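Local coordinates for cell wall surface anchor family protein (Streptococcus agalactiae, PDB 3PHS) that serves as a minor pilin of the pilus, carrying an IgG-like domain that mediates adhesion to lung epithelial cells, at residues 166-178 / 183-197. Sequence-based numbering, arbitrary orientation.
Sequences RTPIRVKNGVHSQ and AKHLETDSSGHIRIS
V171 touches both L186 and I196 through one methyl: its CG2 lies 3.5 Å from CD2 of L186 and also packs on CG2 of I196. The V171 and L186 side chains cross at about a right angle. With CG1 anti to the backbone N (chi1 177°), CG2 stands anti to the carbonyl carbon, and this branch meets L186 and I196. The backbone beside this apolar cluster pairs V171 and A183 in an antiparallel hydrogen-bonded bridge, V171 N to A183 O 2.9 Å. Farther along, S197 bridges V175: its N donates in the carbonyl plane of G174 O, and its O receives H176 N (3.1 Å) almost head-on. Strands 171-172 and 175-176 form a beta-hairpin, closed through a type I' turn from K172 to V175. Its backbone bonds to A183 and to S197 of strand 193-200, while V171 touches strand 186-187 at L186; these two strands belong to different sheets of the prealbumin-like domain. Before the hairpin, P168 and K184 lie side by side, CB to CB 3.8 Å, and a water lies within hydrogen-bonding distance of both I169 O and K184 O. Outside the pairing, R170 NH1 bonds to the carbonyls of D179 and A182, in the loop that joins the segments.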
loop_
_atom_site.group_PDB
_atom_site.type_symbol
_atom_site.label_atom_id
_atom_site.label_comp_id
_atom_site.label_asym_id
_atom_site.label_seq_id
_atom_site.Cartn_x
_atom_site.Cartn_y
_atom_site.Cartn_z
ATOM N N ARG A 166 7.064 -5.381 2.860
ATOM C CA ARG A 166 7.989 -5.900 3.860
ATOM C C ARG A 166 7.460 -5.696 5.279
ATOM O O ARG A 166 7.845 -6.415 6.207
ATOM C CB ARG A 166 9.336 -5.177 3.731
ATOM C CG ARG A 166 10.558 -6.024 4.092
ATOM C CD ARG A 166 11.824 -5.157 4.238
ATOM N NE ARG A 166 11.817 -4.010 3.327
ATOM C CZ ARG A 166 12.195 -4.049 2.048
ATOM N NH1 ARG A 166 12.625 -5.184 1.503
ATOM N NH2 ARG A 166 12.143 -2.943 1.310
ATOM N N THR A 167 6.608 -4.695 5.454
ATOM C CA THR A 167 6.166 -4.322 6.792
ATOM C C THR A 167 4.652 -4.431 7.000
ATOM O O THR A 167 3.864 -3.879 6.219
ATOM C CB THR A 167 6.760 -2.954 7.309
ATOM O OG1 THR A 167 5.726 -2.163 7.912
ATOM C CG2 THR A 167 7.427 -2.139 6.195
ATOM N N PRO A 168 4.258 -5.161 8.065
ATOM C CA PRO A 168 2.858 -5.451 8.372
ATOM C C PRO A 168 2.021 -4.196 8.594
ATOM O O PRO A 168 2.509 -3.221 9.170
ATOM C CB PRO A 168 2.925 -6.270 9.676
ATOM C CG PRO A 168 4.358 -6.641 9.881
ATOM C CD PRO A 168 5.194 -5.708 9.073
ATOM N N ILE A 169 0.770 -4.244 8.134
ATOM C CA ILE A 169 -0.239 -3.206 8.356
ATOM C C ILE A 169 -0.789 -3.361 9.766
ATOM O O ILE A 169 -1.139 -4.468 10.173
ATOM C CB ILE A 169 -1.381 -3.344 7.301
ATOM C CG1 ILE A 169 -0.874 -2.875 5.940
ATOM C CG2 ILE A 169 -2.648 -2.570 7.691
ATOM C CD1 ILE A 169 -1.360 -3.707 4.818
ATOM N N ARG A 170 -0.878 -2.256 10.504
ATOM C CA ARG A 170 -1.342 -2.312 11.896
ATOM C C ARG A 170 -2.800 -1.877 12.032
ATOM O O ARG A 170 -3.307 -1.116 11.206
ATOM C CB ARG A 170 -0.386 -1.528 12.810
ATOM C CG ARG A 170 1.052 -2.058 12.686
ATOM C CD ARG A 170 2.078 -1.402 13.605
ATOM N NE ARG A 170 2.445 -0.060 13.153
ATOM C CZ ARG A 170 2.171 1.059 13.823
ATOM N NH1 ARG A 170 1.523 1.002 14.983
ATOM N NH2 ARG A 170 2.536 2.239 13.330
ATOM N N VAL A 171 -3.481 -2.383 13.058
ATOM C CA VAL A 171 -4.928 -2.217 13.189
ATOM C C VAL A 171 -5.284 -1.823 14.630
ATOM O O VAL A 171 -4.666 -2.316 15.572
ATOM C CB VAL A 171 -5.679 -3.534 12.766
ATOM C CG1 VAL A 171 -7.180 -3.420 12.964
ATOM C CG2 VAL A 171 -5.350 -3.909 11.300
ATOM N N LYS A 172 -6.261 -0.932 14.768
ATOM C CA LYS A 172 -6.765 -0.443 16.060
ATOM C C LYS A 172 -8.249 -0.072 15.870
ATOM O O LYS A 172 -8.619 0.489 14.847
ATOM C CB LYS A 172 -5.934 0.787 16.492
ATOM C CG LYS A 172 -6.241 1.425 17.874
ATOM C CD LYS A 172 -5.364 2.684 18.043
ATOM C CE LYS A 172 -5.897 3.647 19.100
ATOM N NZ LYS A 172 -4.883 4.688 19.438
ATOM N N ASN A 173 -9.110 -0.365 16.843
ATOM C CA ASN A 173 -10.557 -0.089 16.684
ATOM C C ASN A 173 -11.161 -0.797 15.447
ATOM O O ASN A 173 -12.092 -0.272 14.807
ATOM C CB ASN A 173 -10.849 1.437 16.627
ATOM C CG ASN A 173 -10.484 2.175 17.924
ATOM O OD1 ASN A 173 -9.985 3.314 17.898
ATOM N ND2 ASN A 173 -10.733 1.533 19.057
ATOM N N GLY A 174 -10.613 -1.971 15.107
ATOM C CA GLY A 174 -11.027 -2.739 13.910
ATOM C C GLY A 174 -10.737 -2.048 12.584
ATOM O O GLY A 174 -11.335 -2.366 11.544
ATOM N N VAL A 175 -9.814 -1.093 12.626
ATOM C CA VAL A 175 -9.521 -0.249 11.487
ATOM C C VAL A 175 -8.009 -0.163 11.286
ATOM O O VAL A 175 -7.256 -0.149 12.248
ATOM C CB VAL A 175 -10.104 1.188 11.723
ATOM C CG1 VAL A 175 -9.796 2.079 10.580
ATOM C CG2 VAL A 175 -11.621 1.135 11.938
ATOM N N HIS A 176 -7.573 -0.095 10.031
ATOM C CA HIS A 176 -6.188 0.203 9.739
ATOM C C HIS A 176 -5.813 1.532 10.427
ATOM O O HIS A 176 -6.505 2.560 10.272
ATOM C CB HIS A 176 -5.950 0.250 8.233
ATOM C CG HIS A 176 -4.554 0.642 7.863
ATOM N ND1 HIS A 176 -4.224 1.155 6.625
ATOM C CD2 HIS A 176 -3.403 0.605 8.575
ATOM C CE1 HIS A 176 -2.932 1.427 6.598
ATOM N NE2 HIS A 176 -2.412 1.110 7.771
ATOM N N SER A 177 -4.759 1.483 11.229
ATOM C CA SER A 177 -4.375 2.625 12.063
ATOM C C SER A 177 -2.878 2.887 11.997
ATOM O O SER A 177 -2.068 1.965 11.820
ATOM C CB SER A 177 -4.834 2.418 13.513
ATOM O OG SER A 177 -4.345 3.451 14.373
ATOM N N GLN A 178 -2.509 4.160 12.136
ATOM C CA GLN A 178 -1.108 4.536 12.196
ATOM C C GLN A 178 -0.713 4.980 13.596
ATOM O O GLN A 178 0.385 5.522 13.808
ATOM C CB GLN A 178 -0.813 5.632 11.181
ATOM C CG GLN A 178 -1.219 5.236 9.782
ATOM C CD GLN A 178 -0.556 6.089 8.756
ATOM O OE1 GLN A 178 0.516 5.740 8.271
ATOM N NE2 GLN A 178 -1.164 7.238 8.433
ATOM N N ALA A 183 -1.631 -2.488 16.450
ATOM C CA ALA A 183 -0.918 -3.764 16.516
ATOM C C ALA A 183 -0.840 -4.467 15.161
ATOM O O ALA A 183 -1.760 -4.351 14.354
ATOM C CB ALA A 183 -1.625 -4.660 17.515
ATOM N N LYS A 184 0.252 -5.195 14.929
ATOM C CA LYS A 184 0.385 -6.039 13.738
ATOM C C LYS A 184 -0.321 -7.404 13.911
ATOM O O LYS A 184 -0.785 -8.014 12.936
ATOM C CB LYS A 184 1.848 -6.182 13.307
ATOM C CG LYS A 184 2.740 -6.949 14.266
ATOM C CD LYS A 184 4.054 -7.331 13.642
ATOM C CE LYS A 184 4.979 -7.910 14.705
ATOM N NZ LYS A 184 6.333 -8.176 14.193
ATOM N N HIS A 185 -0.397 -7.855 15.164
ATOM C CA HIS A 185 -1.017 -9.144 15.423
ATOM C C HIS A 185 -2.536 -9.040 15.359
ATOM O O HIS A 185 -3.182 -8.190 15.977
ATOM C CB HIS A 185 -0.490 -9.798 16.709
ATOM C CG HIS A 185 0.747 -10.623 16.502
ATOM N ND1 HIS A 185 1.147 -11.604 17.386
ATOM C CD2 HIS A 185 1.667 -10.619 15.506
ATOM C CE1 HIS A 185 2.263 -12.159 16.951
ATOM N NE2 HIS A 185 2.599 -11.579 15.810
ATOM N N LEU A 186 -3.096 -9.896 14.509
ATOM C CA LEU A 186 -4.536 -9.925 14.288
ATOM C C LEU A 186 -5.002 -11.307 14.711
ATOM O O LEU A 186 -4.393 -12.300 14.344
ATOM C CB LEU A 186 -4.867 -9.670 12.810
ATOM C CG LEU A 186 -4.200 -8.469 12.112
ATOM C CD1 LEU A 186 -4.275 -8.608 10.592
ATOM C CD2 LEU A 186 -4.826 -7.173 12.573
ATOM N N GLU A 187 -6.067 -11.367 15.491
ATOM C CA GLU A 187 -6.499 -12.643 16.061
ATOM C C GLU A 187 -7.978 -12.877 15.786
ATOM O O GLU A 187 -8.799 -11.985 15.988
ATOM C CB GLU A 187 -6.197 -12.664 17.569
ATOM C CG GLU A 187 -6.112 -14.062 18.125
ATOM C CD GLU A 187 -5.732 -14.107 19.590
ATOM O OE1 GLU A 187 -4.665 -13.565 19.968
ATOM O OE2 GLU A 187 -6.494 -14.731 20.358
ATOM N N THR A 188 -8.318 -14.069 15.305
ATOM C CA THR A 188 -9.703 -14.398 15.018
ATOM C C THR A 188 -10.469 -14.416 16.333
ATOM O O THR A 188 -9.952 -14.884 17.354
ATOM C CB THR A 188 -9.867 -15.754 14.285
ATOM O OG1 THR A 188 -9.380 -16.814 15.115
ATOM C CG2 THR A 188 -9.092 -15.748 12.962
ATOM N N ASP A 189 -11.669 -13.863 16.302
ATOM C CA ASP A 189 -12.492 -13.752 17.503
ATOM C C ASP A 189 -13.204 -15.084 17.769
ATOM O O ASP A 189 -12.950 -16.071 17.073
ATOM C CB ASP A 189 -13.465 -12.561 17.396
ATOM C CG ASP A 189 -14.480 -12.700 16.265
ATOM O OD1 ASP A 189 -14.769 -13.836 15.806
ATOM O OD2 ASP A 189 -15.026 -11.653 15.836
ATOM N N SER A 190 -14.080 -15.117 18.773
ATOM C CA SER A 190 -14.787 -16.356 19.147
ATOM C C SER A 190 -15.655 -16.929 18.006
ATOM O O SER A 190 -15.975 -18.123 17.998
ATOM C CB SER A 190 -15.645 -16.118 20.401
ATOM O OG SER A 190 -16.704 -15.218 20.103
ATOM N N SER A 191 -16.016 -16.077 17.046
ATOM C CA SER A 191 -16.791 -16.466 15.870
ATOM C C SER A 191 -15.928 -16.808 14.638
ATOM O O SER A 191 -16.456 -17.035 13.554
ATOM C CB SER A 191 -17.770 -15.347 15.508
ATOM O OG SER A 191 -17.056 -14.191 15.064
ATOM N N GLY A 192 -14.609 -16.811 14.807
ATOM C CA GLY A 192 -13.668 -17.143 13.737
ATOM C C GLY A 192 -13.303 -15.985 12.820
ATOM O O GLY A 192 -12.621 -16.186 11.816
ATOM N N HIS A 193 -13.725 -14.768 13.175
ATOM C CA HIS A 193 -13.576 -13.603 12.281
ATOM C C HIS A 193 -12.446 -12.635 12.655
ATOM O O HIS A 193 -12.137 -12.434 13.831
ATOM C CB HIS A 193 -14.902 -12.826 12.171
ATOM C CG HIS A 193 -15.949 -13.519 11.355
ATOM N ND1 HIS A 193 -16.199 -13.202 10.039
ATOM C CD2 HIS A 193 -16.807 -14.517 11.668
ATOM C CE1 HIS A 193 -17.163 -13.978 9.570
ATOM N NE2 HIS A 193 -17.557 -14.778 10.544
ATOM N N ILE A 194 -11.815 -12.085 11.619
ATOM C CA ILE A 194 -11.003 -10.877 11.699
ATOM C C ILE A 194 -11.685 -9.931 10.708
ATOM O O ILE A 194 -11.808 -10.260 9.522
ATOM C CB ILE A 194 -9.529 -11.136 11.287
ATOM C CG1 ILE A 194 -8.828 -11.993 12.341
ATOM C CG2 ILE A 194 -8.764 -9.799 11.067
ATOM C CD1 ILE A 194 -7.452 -12.484 11.937
ATOM N N ARG A 195 -12.149 -8.776 11.188
ATOM C CA ARG A 195 -12.711 -7.745 10.301
ATOM C C ARG A 195 -11.864 -6.486 10.388
ATOM O O ARG A 195 -11.532 -6.029 11.486
ATOM C CB ARG A 195 -14.157 -7.409 10.656
ATOM C CG ARG A 195 -15.130 -8.567 10.492
ATOM C CD ARG A 195 -16.529 -8.191 10.960
ATOM N NE ARG A 195 -17.479 -9.305 10.808
ATOM C CZ ARG A 195 -17.683 -10.253 11.721
ATOM N NH1 ARG A 195 -17.000 -10.244 12.864
ATOM N NH2 ARG A 195 -18.573 -11.216 11.490
ATOM N N ILE A 196 -11.479 -5.950 9.236
ATOM C CA ILE A 196 -10.610 -4.763 9.203
ATOM C C ILE A 196 -11.224 -3.801 8.184
ATOM O O ILE A 196 -11.353 -4.149 7.035
ATOM C CB ILE A 196 -9.150 -5.103 8.784
ATOM C CG1 ILE A 196 -8.513 -6.179 9.698
ATOM C CG2 ILE A 196 -8.272 -3.835 8.813
ATOM C CD1 ILE A 196 -7.237 -6.817 9.107
ATOM N N SER A 197 -11.613 -2.602 8.606
ATOM C CA SER A 197 -12.102 -1.621 7.630
ATOM C C SER A 197 -11.030 -0.537 7.471
ATOM O O SER A 197 -9.996 -0.590 8.123
ATOM C CB SER A 197 -13.449 -1.042 8.054
ATOM O OG SER A 197 -13.327 -0.432 9.318
HETATM O O HOH W 1 -0.610 -7.031 10.385
#